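Local coordinates for protein mevalonate 3-kinase (Thermoplasma acidophilum, PDB 4RKS) that phosphorylates (R)-mevalonate at its 3-hydroxyl with ATP, a step of the alternative mevalonate pathway to isoprenoids found in extreme acidophiles of the order Thermoplasmatales, at residues A[183-188]-A[236-241]; A[191-196]-A[242-247]; A[95-100]-A[111-116]; A[23-28]-A[139-144]. All blocks are in the same frame, centred on the assembly; numbering follows the deposited sequence.

Contact 1. Residues A[183-188]-A[236-241]; sequences KILDPE and EYAKTN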
loop_
_atom_site.group_PDB
_atom_site.type_symbol
_atom_site.label_atom_id
_atom_site.label_comp_id
_atom_site.label_asym_id
_atom_site.label_seq_id
_atom_site.Cartn_x
_atom_site.Cartn_y
_atom_site.Cartn_z
ATOM N N LYS A 183 -3.333 5.544 12.620
ATOM C CA LYS A 183 -1.884 5.411 12.753
ATOM C C LYS A 183 -1.546 4.703 14.051
ATOM O O LYS A 183 -1.965 5.142 15.118
ATOM C CB LYS A 183 -1.208 6.780 12.723
ATOM C CG LYS A 183 -1.281 7.458 11.379
ATOM C CD LYS A 183 -1.447 8.966 11.525
ATOM C CE LYS A 183 -0.180 9.610 12.045
ATOM N NZ LYS A 183 -0.261 11.095 11.978
ATOM N N ILE A 184 -0.764 3.631 13.958
ATOM C CA ILE A 184 -0.494 2.770 15.108
ATOM C C ILE A 184 0.935 2.922 15.628
ATOM O O ILE A 184 1.161 2.942 16.840
ATOM C CB ILE A 184 -0.761 1.283 14.741
ATOM C CG1 ILE A 184 -2.219 1.095 14.311
ATOM C CG2 ILE A 184 -0.464 0.388 15.890
ATOM C CD1 ILE A 184 -3.233 1.427 15.399
ATOM N N LEU A 185 1.893 3.034 14.706
ATOM C CA LEU A 185 3.289 3.318 15.038
ATOM C C LEU A 185 3.913 4.221 13.965
ATOM O O LEU A 185 3.589 4.109 12.770
ATOM C CB LEU A 185 4.112 2.026 15.163
ATOM C CG LEU A 185 3.950 1.097 16.373
ATOM C CD1 LEU A 185 4.774 -0.187 16.139
ATOM C CD2 LEU A 185 4.378 1.795 17.674
ATOM N N ASP A 186 4.791 5.116 14.404
ATOM C CA ASP A 186 5.566 5.985 13.512
ATOM C C ASP A 186 6.648 5.175 12.788
ATOM O O ASP A 186 7.077 4.133 13.282
ATOM C CB ASP A 186 6.232 7.126 14.307
ATOM C CG ASP A 186 5.227 8.057 14.985
ATOM O OD1 ASP A 186 4.103 8.227 14.460
ATOM O OD2 ASP A 186 5.580 8.644 16.037
ATOM N N PRO A 187 7.115 5.666 11.634
ATOM C CA PRO A 187 8.278 5.063 10.963
ATOM C C PRO A 187 9.498 4.950 11.892
ATOM O O PRO A 187 10.264 3.999 11.766
ATOM C CB PRO A 187 8.560 6.023 9.787
ATOM C CG PRO A 187 7.585 7.176 9.924
ATOM C CD PRO A 187 6.497 6.748 10.842
ATOM N N GLU A 188 9.648 5.881 12.831
ATOM C CA GLU A 188 10.757 5.847 13.797
ATOM C C GLU A 188 10.764 4.593 14.681
ATOM O O GLU A 188 11.821 4.168 15.140
ATOM C CB GLU A 188 10.721 7.090 14.689
ATOM C CG GLU A 188 11.124 8.385 13.988
ATOM C CD GLU A 188 10.090 8.885 12.982
ATOM O OE1 GLU A 188 8.903 8.502 13.075
ATOM O OE2 GLU A 188 10.475 9.672 12.091
ATOM N N GLU A 236 -2.087 -4.061 20.171
ATOM C CA GLU A 236 -1.521 -4.441 21.468
ATOM C C GLU A 236 0.005 -4.528 21.466
ATOM O O GLU A 236 0.671 -4.030 22.380
ATOM C CB GLU A 236 -2.094 -5.785 21.908
ATOM C CG GLU A 236 -3.598 -5.771 22.156
ATOM C CD GLU A 236 -3.989 -4.907 23.345
ATOM O OE1 GLU A 236 -3.303 -4.973 24.393
ATOM O OE2 GLU A 236 -4.978 -4.152 23.223
ATOM N N TYR A 237 0.567 -5.188 20.460
ATOM C CA TYR A 237 2.023 -5.245 20.336
ATOM C C TYR A 237 2.625 -3.839 20.298
ATOM O O TYR A 237 3.723 -3.603 20.808
ATOM C CB TYR A 237 2.431 -6.007 19.074
ATOM C CG TYR A 237 2.303 -7.504 19.166
ATOM C CD1 TYR A 237 2.754 -8.196 20.283
ATOM C CD2 TYR A 237 1.745 -8.238 18.121
ATOM C CE1 TYR A 237 2.644 -9.584 20.362
ATOM C CE2 TYR A 237 1.627 -9.626 18.192
ATOM C CZ TYR A 237 2.080 -10.290 19.313
ATOM O OH TYR A 237 1.965 -11.664 19.387
ATOM N N ALA A 238 1.894 -2.909 19.692
ATOM C CA ALA A 238 2.383 -1.544 19.533
ATOM C C ALA A 238 2.598 -0.876 20.885
ATOM O O ALA A 238 3.499 -0.060 21.037
ATOM C CB ALA A 238 1.413 -0.717 18.665
ATOM N N LYS A 239 1.783 -1.238 21.867
ATOM C CA LYS A 239 1.921 -0.688 23.222
ATOM C C LYS A 239 3.317 -0.846 23.815
ATOM O O LYS A 239 3.735 -0.045 24.642
ATOM C CB LYS A 239 0.909 -1.335 24.165
ATOM C CG LYS A 239 -0.526 -0.897 23.924
ATOM C CD LYS A 239 -1.452 -1.651 24.865
ATOM C CE LYS A 239 -2.917 -1.356 24.615
ATOM N NZ LYS A 239 -3.759 -2.123 25.578
ATOM N N THR A 240 4.040 -1.881 23.408
ATOM C CA THR A 240 5.401 -2.075 23.909
ATOM C C THR A 240 6.442 -2.114 22.791
ATOM O O THR A 240 7.542 -2.639 22.979
ATOM C CB THR A 240 5.516 -3.379 24.722
ATOM O OG1 THR A 240 5.269 -4.497 23.863
ATOM C CG2 THR A 240 4.508 -3.399 25.869
ATOM N N ASN A 241 6.086 -1.566 21.632
ATOM C CA ASN A 241 6.965 -1.549 20.466
ATOM C C ASN A 241 7.498 -2.934 20.124
ATOM O O ASN A 241 8.674 -3.080 19.789
ATOM C CB ASN A 241 8.138 -0.583 20.688
ATOM C CG ASN A 241 7.687 0.855 20.852
ATOM O OD1 ASN A 241 6.927 1.369 20.037
ATOM N ND2 ASN A 241 8.146 1.511 21.919
#

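Contact 2. Residues A[191-196]-A[242-247]; sequences SGYSIV and DIKGIF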
loop_
_atom_site.group_PDB
_atom_site.type_symbol
_atom_site.label_atom_id
_atom_site.label_comp_id
_atom_site.label_asym_id
_atom_site.label_seq_id
_atom_site.Cartn_x
_atom_site.Cartn_y
_atom_site.Cartn_z
ATOM N N SER A 191 13.148 1.909 13.217
ATOM C CA SER A 191 14.473 2.356 12.796
ATOM C C SER A 191 15.532 1.250 12.956
ATOM O O SER A 191 16.565 1.267 12.284
ATOM C CB SER A 191 14.886 3.601 13.580
ATOM O OG SER A 191 14.861 3.350 14.972
ATOM N N GLY A 192 15.270 0.287 13.834
ATOM C CA GLY A 192 16.188 -0.820 14.023
ATOM C C GLY A 192 15.891 -1.976 13.085
ATOM O O GLY A 192 16.465 -3.056 13.217
ATOM N N TYR A 193 14.989 -1.762 12.130
ATOM C CA TYR A 193 14.567 -2.854 11.256
ATOM C C TYR A 193 14.653 -2.461 9.800
ATOM O O TYR A 193 14.559 -1.281 9.453
ATOM C CB TYR A 193 13.142 -3.302 11.609
ATOM C CG TYR A 193 13.091 -3.938 12.970
ATOM C CD1 TYR A 193 13.020 -3.155 14.117
ATOM C CD2 TYR A 193 13.149 -5.321 13.118
ATOM C CE1 TYR A 193 13.000 -3.729 15.376
ATOM C CE2 TYR A 193 13.126 -5.908 14.376
ATOM C CZ TYR A 193 13.051 -5.101 15.499
ATOM O OH TYR A 193 13.026 -5.656 16.754
ATOM N N SER A 194 14.865 -3.455 8.950
ATOM C CA SER A 194 14.843 -3.236 7.515
ATOM C C SER A 194 14.016 -4.326 6.878
ATOM O O SER A 194 13.738 -5.345 7.496
ATOM C CB SER A 194 16.260 -3.231 6.915
ATOM O OG SER A 194 17.121 -2.354 7.621
ATOM N N ILE A 195 13.634 -4.109 5.627
ATOM C CA ILE A 195 12.974 -5.147 4.858
ATOM C C ILE A 195 13.769 -5.414 3.592
ATOM O O ILE A 195 14.021 -4.498 2.799
ATOM C CB ILE A 195 11.521 -4.755 4.513
ATOM C CG1 ILE A 195 10.669 -4.758 5.790
ATOM C CG2 ILE A 195 10.925 -5.717 3.484
ATOM C CD1 ILE A 195 9.255 -4.245 5.601
ATOM N N VAL A 196 14.201 -6.656 3.405
ATOM C CA VAL A 196 14.808 -7.013 2.128
ATOM C C VAL A 196 13.744 -7.605 1.199
ATOM O O VAL A 196 13.158 -8.648 1.484
ATOM C CB VAL A 196 15.981 -8.006 2.290
ATOM C CG1 VAL A 196 16.634 -8.280 0.923
ATOM C CG2 VAL A 196 16.997 -7.450 3.262
ATOM N N ASP A 242 6.638 -3.948 20.214
ATOM C CA ASP A 242 7.054 -5.317 19.919
ATOM C C ASP A 242 7.061 -5.528 18.418
ATOM O O ASP A 242 6.145 -6.150 17.867
ATOM C CB ASP A 242 6.137 -6.343 20.595
ATOM C CG ASP A 242 6.679 -7.766 20.493
ATOM O OD1 ASP A 242 7.725 -7.966 19.826
ATOM O OD2 ASP A 242 6.055 -8.681 21.069
ATOM N N ILE A 243 8.093 -5.012 17.759
ATOM C CA ILE A 243 8.150 -5.049 16.306
ATOM C C ILE A 243 8.260 -6.489 15.795
ATOM O O ILE A 243 7.631 -6.838 14.802
ATOM C CB ILE A 243 9.323 -4.223 15.765
ATOM C CG1 ILE A 243 9.252 -2.780 16.283
ATOM C CG2 ILE A 243 9.305 -4.237 14.252
ATOM C CD1 ILE A 243 7.985 -2.047 15.884
ATOM N N LYS A 244 9.051 -7.324 16.473
ATOM C CA LYS A 244 9.151 -8.726 16.077
ATOM C C LYS A 244 7.803 -9.442 16.135
ATOM O O LYS A 244 7.482 -10.238 15.254
ATOM C CB LYS A 244 10.177 -9.461 16.940
ATOM C CG LYS A 244 11.621 -9.148 16.558
ATOM C CD LYS A 244 12.589 -10.061 17.315
ATOM C CE LYS A 244 14.023 -9.822 16.903
ATOM N NZ LYS A 244 14.490 -8.477 17.326
ATOM N N GLY A 245 6.999 -9.141 17.146
ATOM C CA GLY A 245 5.695 -9.770 17.272
ATOM C C GLY A 245 4.793 -9.388 16.114
ATOM O O GLY A 245 4.073 -10.216 15.556
ATOM N N ILE A 246 4.844 -8.120 15.739
ATOM C CA ILE A 246 4.030 -7.630 14.642
ATOM C C ILE A 246 4.407 -8.353 13.349
ATOM O O ILE A 246 3.526 -8.807 12.615
ATOM C CB ILE A 246 4.170 -6.088 14.508
ATOM C CG1 ILE A 246 3.418 -5.404 15.660
ATOM C CG2 ILE A 246 3.608 -5.583 13.189
ATOM C CD1 ILE A 246 3.823 -3.928 15.875
ATOM N N PHE A 247 5.704 -8.511 13.089
ATOM C CA PHE A 247 6.118 -9.126 11.825
ATOM C C PHE A 247 5.931 -10.639 11.847
ATOM O O PHE A 247 5.505 -11.217 10.842
ATOM C CB PHE A 247 7.562 -8.782 11.485
ATOM C CG PHE A 247 7.732 -7.414 10.859
ATOM C CD1 PHE A 247 7.129 -7.116 9.650
ATOM C CD2 PHE A 247 8.520 -6.442 11.470
ATOM C CE1 PHE A 247 7.290 -5.871 9.065
ATOM C CE2 PHE A 247 8.685 -5.180 10.880
ATOM C CZ PHE A 247 8.069 -4.906 9.680
#

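Contact 3. Residues A[95-100]-A[111-116]; sequences RVLDRY and KTVSYS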
loop_
_atom_site.group_PDB
_atom_site.type_symbol
_atom_site.label_atom_id
_atom_site.label_comp_id
_atom_site.label_asym_id
_atom_site.label_seq_id
_atom_site.Cartn_x
_atom_site.Cartn_y
_atom_site.Cartn_z
ATOM N N ARG A 95 -13.463 11.169 -10.877
ATOM C CA ARG A 95 -14.451 11.211 -9.789
ATOM C C ARG A 95 -13.968 12.022 -8.597
ATOM O O ARG A 95 -14.706 12.859 -8.066
ATOM C CB ARG A 95 -14.800 9.806 -9.299
ATOM C CG ARG A 95 -16.149 9.312 -9.762
ATOM C CD ARG A 95 -16.454 7.942 -9.186
ATOM N NE ARG A 95 -17.448 7.238 -9.990
ATOM C CZ ARG A 95 -17.157 6.527 -11.072
ATOM N NH1 ARG A 95 -18.119 5.915 -11.748
ATOM N NH2 ARG A 95 -15.898 6.425 -11.479
ATOM N N VAL A 96 -12.735 11.749 -8.172
ATOM C CA VAL A 96 -12.113 12.452 -7.046
ATOM C C VAL A 96 -11.934 13.922 -7.366
ATOM O O VAL A 96 -12.236 14.802 -6.550
ATOM C CB VAL A 96 -10.739 11.854 -6.686
ATOM C CG1 VAL A 96 -10.068 12.684 -5.607
ATOM C CG2 VAL A 96 -10.877 10.407 -6.256
ATOM N N LEU A 97 -11.416 14.202 -8.553
ATOM C CA LEU A 97 -11.199 15.582 -8.929
ATOM C C LEU A 97 -12.524 16.362 -8.939
ATOM O O LEU A 97 -12.562 17.498 -8.478
ATOM C CB LEU A 97 -10.495 15.662 -10.280
ATOM C CG LEU A 97 -9.121 14.957 -10.281
ATOM C CD1 LEU A 97 -8.401 15.223 -11.578
ATOM C CD2 LEU A 97 -8.271 15.386 -9.081
ATOM N N ASP A 98 -13.603 15.754 -9.435
ATOM C CA ASP A 98 -14.900 16.442 -9.477
ATOM C C ASP A 98 -15.454 16.712 -8.080
ATOM O O ASP A 98 -16.007 17.790 -7.827
ATOM C CB ASP A 98 -15.937 15.641 -10.280
ATOM C CG ASP A 98 -15.621 15.593 -11.765
ATOM O OD1 ASP A 98 -14.920 16.502 -12.260
ATOM O OD2 ASP A 98 -16.083 14.644 -12.438
ATOM N N ARG A 99 -15.313 15.736 -7.184
ATOM C CA ARG A 99 -15.802 15.875 -5.805
ATOM C C ARG A 99 -15.202 17.085 -5.077
ATOM O O ARG A 99 -15.873 17.714 -4.256
ATOM C CB ARG A 99 -15.526 14.588 -5.021
ATOM C CG ARG A 99 -15.673 14.688 -3.502
ATOM C CD ARG A 99 -17.098 15.012 -3.051
ATOM N NE ARG A 99 -17.247 14.911 -1.596
ATOM C CZ ARG A 99 -17.071 15.918 -0.738
ATOM N NH1 ARG A 99 -17.231 15.714 0.562
ATOM N NH2 ARG A 99 -16.740 17.129 -1.171
ATOM N N TYR A 100 -13.953 17.427 -5.385
ATOM C CA TYR A 100 -13.293 18.548 -4.714
ATOM C C TYR A 100 -13.147 19.753 -5.640
ATOM O O TYR A 100 -12.182 20.516 -5.543
ATOM C CB TYR A 100 -11.923 18.097 -4.160
ATOM C CG TYR A 100 -12.130 17.117 -3.021
ATOM C CD1 TYR A 100 -12.326 17.575 -1.722
ATOM C CD2 TYR A 100 -12.216 15.743 -3.258
ATOM C CE1 TYR A 100 -12.550 16.701 -0.685
ATOM C CE2 TYR A 100 -12.442 14.857 -2.223
ATOM C CZ TYR A 100 -12.607 15.345 -0.935
ATOM O OH TYR A 100 -12.832 14.485 0.113
ATOM N N LYS A 111 -12.610 24.977 -11.942
ATOM C CA LYS A 111 -12.891 23.600 -11.553
ATOM C C LYS A 111 -12.189 22.592 -12.457
ATOM O O LYS A 111 -12.142 21.411 -12.134
ATOM C CB LYS A 111 -14.393 23.307 -11.594
ATOM C CG LYS A 111 -15.243 24.128 -10.652
ATOM C CD LYS A 111 -16.723 23.817 -10.871
ATOM C CE LYS A 111 -17.609 24.597 -9.911
ATOM N NZ LYS A 111 -19.060 24.273 -10.099
ATOM N N THR A 112 -11.681 23.036 -13.605
ATOM C CA THR A 112 -11.090 22.091 -14.555
ATOM C C THR A 112 -9.603 21.857 -14.250
ATOM O O THR A 112 -8.792 22.760 -14.414
ATOM C CB THR A 112 -11.243 22.573 -16.006
ATOM O OG1 THR A 112 -12.627 22.759 -16.299
ATOM C CG2 THR A 112 -10.683 21.539 -16.973
ATOM N N VAL A 113 -9.254 20.657 -13.785
ATOM C CA VAL A 113 -7.848 20.368 -13.470
ATOM C C VAL A 113 -7.381 19.069 -14.113
ATOM O O VAL A 113 -8.189 18.192 -14.418
ATOM C CB VAL A 113 -7.577 20.274 -11.943
ATOM C CG1 VAL A 113 -7.835 21.607 -11.260
ATOM C CG2 VAL A 113 -8.392 19.125 -11.288
ATOM N N SER A 114 -6.073 18.962 -14.325
ATOM C CA SER A 114 -5.484 17.748 -14.880
ATOM C C SER A 114 -4.548 17.093 -13.851
ATOM O O SER A 114 -4.100 17.736 -12.904
ATOM C CB SER A 114 -4.729 18.052 -16.186
ATOM O OG SER A 114 -5.624 18.252 -17.267
ATOM N N TYR A 115 -4.283 15.805 -14.045
ATOM C CA TYR A 115 -3.490 15.007 -13.109
ATOM C C TYR A 115 -2.335 14.346 -13.856
ATOM O O TYR A 115 -2.543 13.680 -14.856
ATOM C CB TYR A 115 -4.379 13.947 -12.427
ATOM C CG TYR A 115 -3.665 12.805 -11.695
ATOM C CD1 TYR A 115 -2.805 13.041 -10.626
ATOM C CD2 TYR A 115 -3.892 11.486 -12.064
ATOM C CE1 TYR A 115 -2.178 11.981 -9.963
ATOM C CE2 TYR A 115 -3.282 10.433 -11.407
ATOM C CZ TYR A 115 -2.428 10.678 -10.367
ATOM O OH TYR A 115 -1.839 9.608 -9.738
ATOM N N SER A 116 -1.127 14.530 -13.350
ATOM C CA SER A 116 0.060 13.946 -13.945
ATOM C C SER A 116 0.835 13.205 -12.859
ATOM O O SER A 116 1.158 13.761 -11.797
ATOM C CB SER A 116 0.933 15.013 -14.613
ATOM O OG SER A 116 2.110 14.433 -15.158
HETATM O O HOH W 1 -13.151 19.359 -10.466
#

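Contact 4. Residues A[23-28]-A[139-144]; sequences RSIGST and LGLKPD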
loop_
_atom_site.group_PDB
_atom_site.type_symbol
_atom_site.label_atom_id
_atom_site.label_comp_id
_atom_site.label_asym_id
_atom_site.label_seq_id
_atom_site.Cartn_x
_atom_site.Cartn_y
_atom_site.Cartn_z
ATOM N N ARG A 23 -1.480 28.058 -10.096
ATOM C CA ARG A 23 -1.646 27.285 -11.329
ATOM C C ARG A 23 -1.519 25.775 -11.121
ATOM O O ARG A 23 -2.121 25.004 -11.849
ATOM C CB ARG A 23 -0.630 27.745 -12.369
ATOM C CG ARG A 23 -0.863 29.179 -12.810
ATOM C CD ARG A 23 0.404 29.801 -13.375
ATOM N NE ARG A 23 0.151 31.154 -13.866
ATOM C CZ ARG A 23 -0.098 31.454 -15.136
ATOM N NH1 ARG A 23 -0.113 30.500 -16.057
ATOM N NH2 ARG A 23 -0.321 32.712 -15.486
ATOM N N SER A 24 -0.747 25.357 -10.118
ATOM C CA SER A 24 -0.505 23.939 -9.898
ATOM C C SER A 24 -0.024 23.627 -8.488
ATOM O O SER A 24 0.437 24.506 -7.761
ATOM C CB SER A 24 0.534 23.424 -10.889
ATOM O OG SER A 24 1.828 23.840 -10.483
ATOM N N ILE A 25 -0.118 22.360 -8.110
ATOM C CA ILE A 25 0.473 21.909 -6.855
ATOM C C ILE A 25 1.029 20.507 -7.046
ATOM O O ILE A 25 0.450 19.695 -7.756
ATOM C CB ILE A 25 -0.541 21.928 -5.673
ATOM C CG1 ILE A 25 0.173 21.638 -4.349
ATOM C CG2 ILE A 25 -1.688 20.946 -5.899
ATOM C CD1 ILE A 25 -0.680 21.884 -3.112
ATOM N N GLY A 26 2.174 20.238 -6.430
ATOM C CA GLY A 26 2.771 18.923 -6.479
ATOM C C GLY A 26 2.714 18.202 -5.148
ATOM O O GLY A 26 2.608 18.827 -4.088
ATOM N N SER A 27 2.787 16.881 -5.195
ATOM C CA SER A 27 2.782 16.080 -3.968
ATOM C C SER A 27 3.545 14.784 -4.184
ATOM O O SER A 27 3.895 14.459 -5.311
ATOM C CB SER A 27 1.352 15.793 -3.516
ATOM O OG SER A 27 0.627 15.140 -4.542
ATOM N N THR A 28 3.783 14.045 -3.100
ATOM C CA THR A 28 4.574 12.807 -3.121
ATOM C C THR A 28 3.998 11.810 -2.096
ATOM O O THR A 28 3.687 12.201 -0.988
ATOM C CB THR A 28 6.076 13.091 -2.784
ATOM O OG1 THR A 28 6.638 13.964 -3.772
ATOM C CG2 THR A 28 6.920 11.784 -2.709
ATOM N N LEU A 139 -5.414 18.221 0.237
ATOM C CA LEU A 139 -5.185 18.723 1.586
ATOM C C LEU A 139 -4.206 19.877 1.584
ATOM O O LEU A 139 -4.300 20.762 2.412
ATOM C CB LEU A 139 -4.671 17.595 2.494
ATOM C CG LEU A 139 -5.756 16.567 2.829
ATOM C CD1 LEU A 139 -5.152 15.231 3.234
ATOM C CD2 LEU A 139 -6.672 17.099 3.923
ATOM N N GLY A 140 -3.250 19.850 0.660
ATOM C CA GLY A 140 -2.284 20.925 0.525
ATOM C C GLY A 140 -2.972 22.234 0.177
ATOM O O GLY A 140 -2.586 23.305 0.645
ATOM N N LEU A 141 -4.018 22.143 -0.635
ATOM C CA LEU A 141 -4.777 23.321 -1.041
ATOM C C LEU A 141 -5.784 23.758 0.028
ATOM O O LEU A 141 -6.016 24.946 0.204
ATOM C CB LEU A 141 -5.500 23.045 -2.365
ATOM C CG LEU A 141 -4.595 22.839 -3.576
ATOM C CD1 LEU A 141 -5.373 22.357 -4.806
ATOM C CD2 LEU A 141 -3.845 24.131 -3.879
ATOM N N LYS A 142 -6.363 22.799 0.754
ATOM C CA LYS A 142 -7.349 23.119 1.780
ATOM C C LYS A 142 -7.049 22.325 3.052
ATOM O O LYS A 142 -7.614 21.256 3.283
ATOM C CB LYS A 142 -8.763 22.837 1.289
ATOM C CG LYS A 142 -9.828 23.424 2.208
ATOM C CD LYS A 142 -11.212 23.025 1.750
ATOM C CE LYS A 142 -12.250 24.027 2.230
ATOM N NZ LYS A 142 -12.272 24.143 3.715
ATOM N N PRO A 143 -6.123 22.843 3.871
ATOM C CA PRO A 143 -5.551 22.030 4.958
ATOM C C PRO A 143 -6.521 21.692 6.099
ATOM O O PRO A 143 -6.206 20.798 6.885
ATOM C CB PRO A 143 -4.374 22.883 5.468
ATOM C CG PRO A 143 -4.525 24.241 4.818
ATOM C CD PRO A 143 -5.304 24.027 3.555
ATOM N N ASP A 144 -7.680 22.344 6.185
ATOM C CA ASP A 144 -8.576 22.012 7.279
ATOM C C ASP A 144 -9.577 20.928 6.880
ATOM O O ASP A 144 -10.457 20.602 7.659
ATOM C CB ASP A 144 -9.301 23.263 7.827
ATOM C CG ASP A 144 -10.049 24.049 6.761
ATOM O OD1 ASP A 144 -10.299 23.523 5.656
ATOM O OD2 ASP A 144 -10.413 25.212 7.051
#

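Contact 1. Residues A[183-188]-A[236-241]
A single methyl group receives two neighbouring side chains here: Ala238 CB stands 3.5 Å from Ile184 CG2 and 3.9 Å from Leu185 CG. Ile184 offers its branch methyl rather than its longer arm, because CG2 lies anti to the backbone N while CG1 falls beside that nitrogen (chi1 -60°). Leu185 passes the alanine with its branch point and continues beyond it. Its CD2 methyl comes 3.5 Å from Asn241 OD1, the two side chains crossing at a slant, and also lies near the Ala238 carbonyl oxygen. The touching surfaces are thus largely apolar, with one amide oxygen at the margin. Strand 179-185 carries a classic beta bulge at this point, Ile184 and Leu185 both facing Leu169 of strand 169-174 and bonding to its backbone, which is consistent with two successive residues meeting one methyl. Opposite them, helix 220-238 closes with a Schellman motif. Asn241, with positive phi, is the C-prime residue; its N bonds to Ala238 O at 3.1 Å, while Asp242 N reaches back to Tyr237 O. This reversal brings the Asn241 amide round to Leu185. Farther out, Lys239 NZ forms a salt bridge with Glu236 OE1 (3.1 Å), approaching on the syn side and 26° out of the carboxylate plane. Leu185 also packs on Ile243 and Ile246 of the following helix, whereas Ile184 leans on Ile171 and has its side chain about 10 Å from that of Arg163, which binds the substrate.

Contact 2. Residues A[191-196]-A[242-247]
Tyr193 lays its ring against Ile243, joining strand 193-199 to helix 243-262 in the alpha/beta layering of the C-terminal half of this GHMP kinase, where the helix lies over a sheet that also includes strands 298-304 and 321-327. The axes of the short segments 193-196 and 243-247 come within 11.5 Å, at an angle of 26°. The main apolar interaction is a CH-pi contact: Ile243 CG2 sits over the centre of the Tyr193 ring, 3.8 Å from the centroid and 7° off the normal, while Ile243 CB approaches Tyr193 CE1 at 3.7 Å. Deeper in, Ile195 CD1 comes obliquely to Phe247 CZ at 4.3 Å. The polar interaction uses the other end of the phenol. Lys244 NZ donates to Tyr193 OH at 3.2 Å from near the ring plane, and a bend at chi4 (67°) turns the ammonium to it. The strongest polar partner of the lysine is Glu304, in a salt bridge, and it also makes a cation-pi contact with Trp288. An alanine in place of Tyr193 would probably leave the Ile243 methyl without its aromatic face and deprive the ammonium of its phenol partner. Capping sets the helix start: Gly245 N bonds to Asp242 OD1 at 3.0 Å, coming from above the carboxylate plane.

Contact 3. Residues A[95-100]-A[111-116]
Tyr115 meets Leu97 with CB and not with its ring, CB lying 4.3 Å from Leu97 CD1. With CG anti to the backbone N (chi1 165°), the ring leads away from helix 92-99 and packs on Ile134 of helix 128-141. The other flat group, Tyr100, closes the helix segment: Arg99 NH2 lies above one face of its ring, offset toward the rim, Val96 O lies at the edge in the ring plane, and its hydroxyl bonds to Asp153. The contact itself is carried by Leu97, whose CD1 meets Val113 CG2 at 3.9 Å, the two side chains slanting across one another. Val113 is also flanked by Phe104 and Phe108 of helix 101-108, so the leucine enters a buried apolar layer. A water bridges the two backbones, donating to Leu97 O and to Lys111 O, each at 2.8 Å; it satisfies one carbonyl near the helix end and one just before the strand. The arrangement is helix-on-strand packing in the N-terminal domain of a GHMP kinase, next to the ATP-binding residues, of which Tyr115 and Ser116 are two.

Contact 4. Residues A[23-28]-A[139-144]
The side chains of Ile25 and Leu141 lie alongside one another, each running toward the other's backbone, and join strand 24-34 to the end of helix 128-141, the helix that follows the ATP-binding residues Ser124 to Ser127 in this GHMP kinase. The isoleucine reaches out from the strand with CG1 anti to the backbone N (chi1 -172°), which carries CD1 forward to the helix. There CD1 lies 4.0 Å from Leu141 CD2, while the shorter branch, CG2, meets Leu141 CD1 at 4.1 Å, so each methyl of one chain has a counterpart on the other. Leu141 swings in from the flank of the helix, and it also packs against Val103, Phe104 and Ala107 of helix 101-108. Ile25 rests on Ala137 and Pro336 as well. An alanine here would probably open a gap beside Gly140 and take from both Leu141 methyls their partners on the strand. Ser27, two residues on, fixes the same strand to the helix by a hydrogen bond from its side chain to Ser133 O. At the helix end the glycine has no side chain to hold the strand off, and Ile25 CD1 lies 4.0 Å from Gly140 C.

The four contacts fall into two pairs in separate regions of the fold. Contacts 3 and 4 belong to the N-terminal part, their centres 12 Å apart; contact 3 lies wholly within the sequence spanned by contact 4, and strand 113-120 leads on to helix 128-141. Contacts 1 and 2, centres 11 Å apart, touch directly, and their segments alternate along the chain: strands 179-185 and 193-199 come first, then helices 220-238 and 243-262. Centres of different pairs lie 29 to 38 Å apart. Contact 3 includes ATP-site residues and contact 4 lies close by; contacts 1 and 2 pack C-terminal helices some 10 to 12 Å, by side chain, from Arg163 of the substrate site.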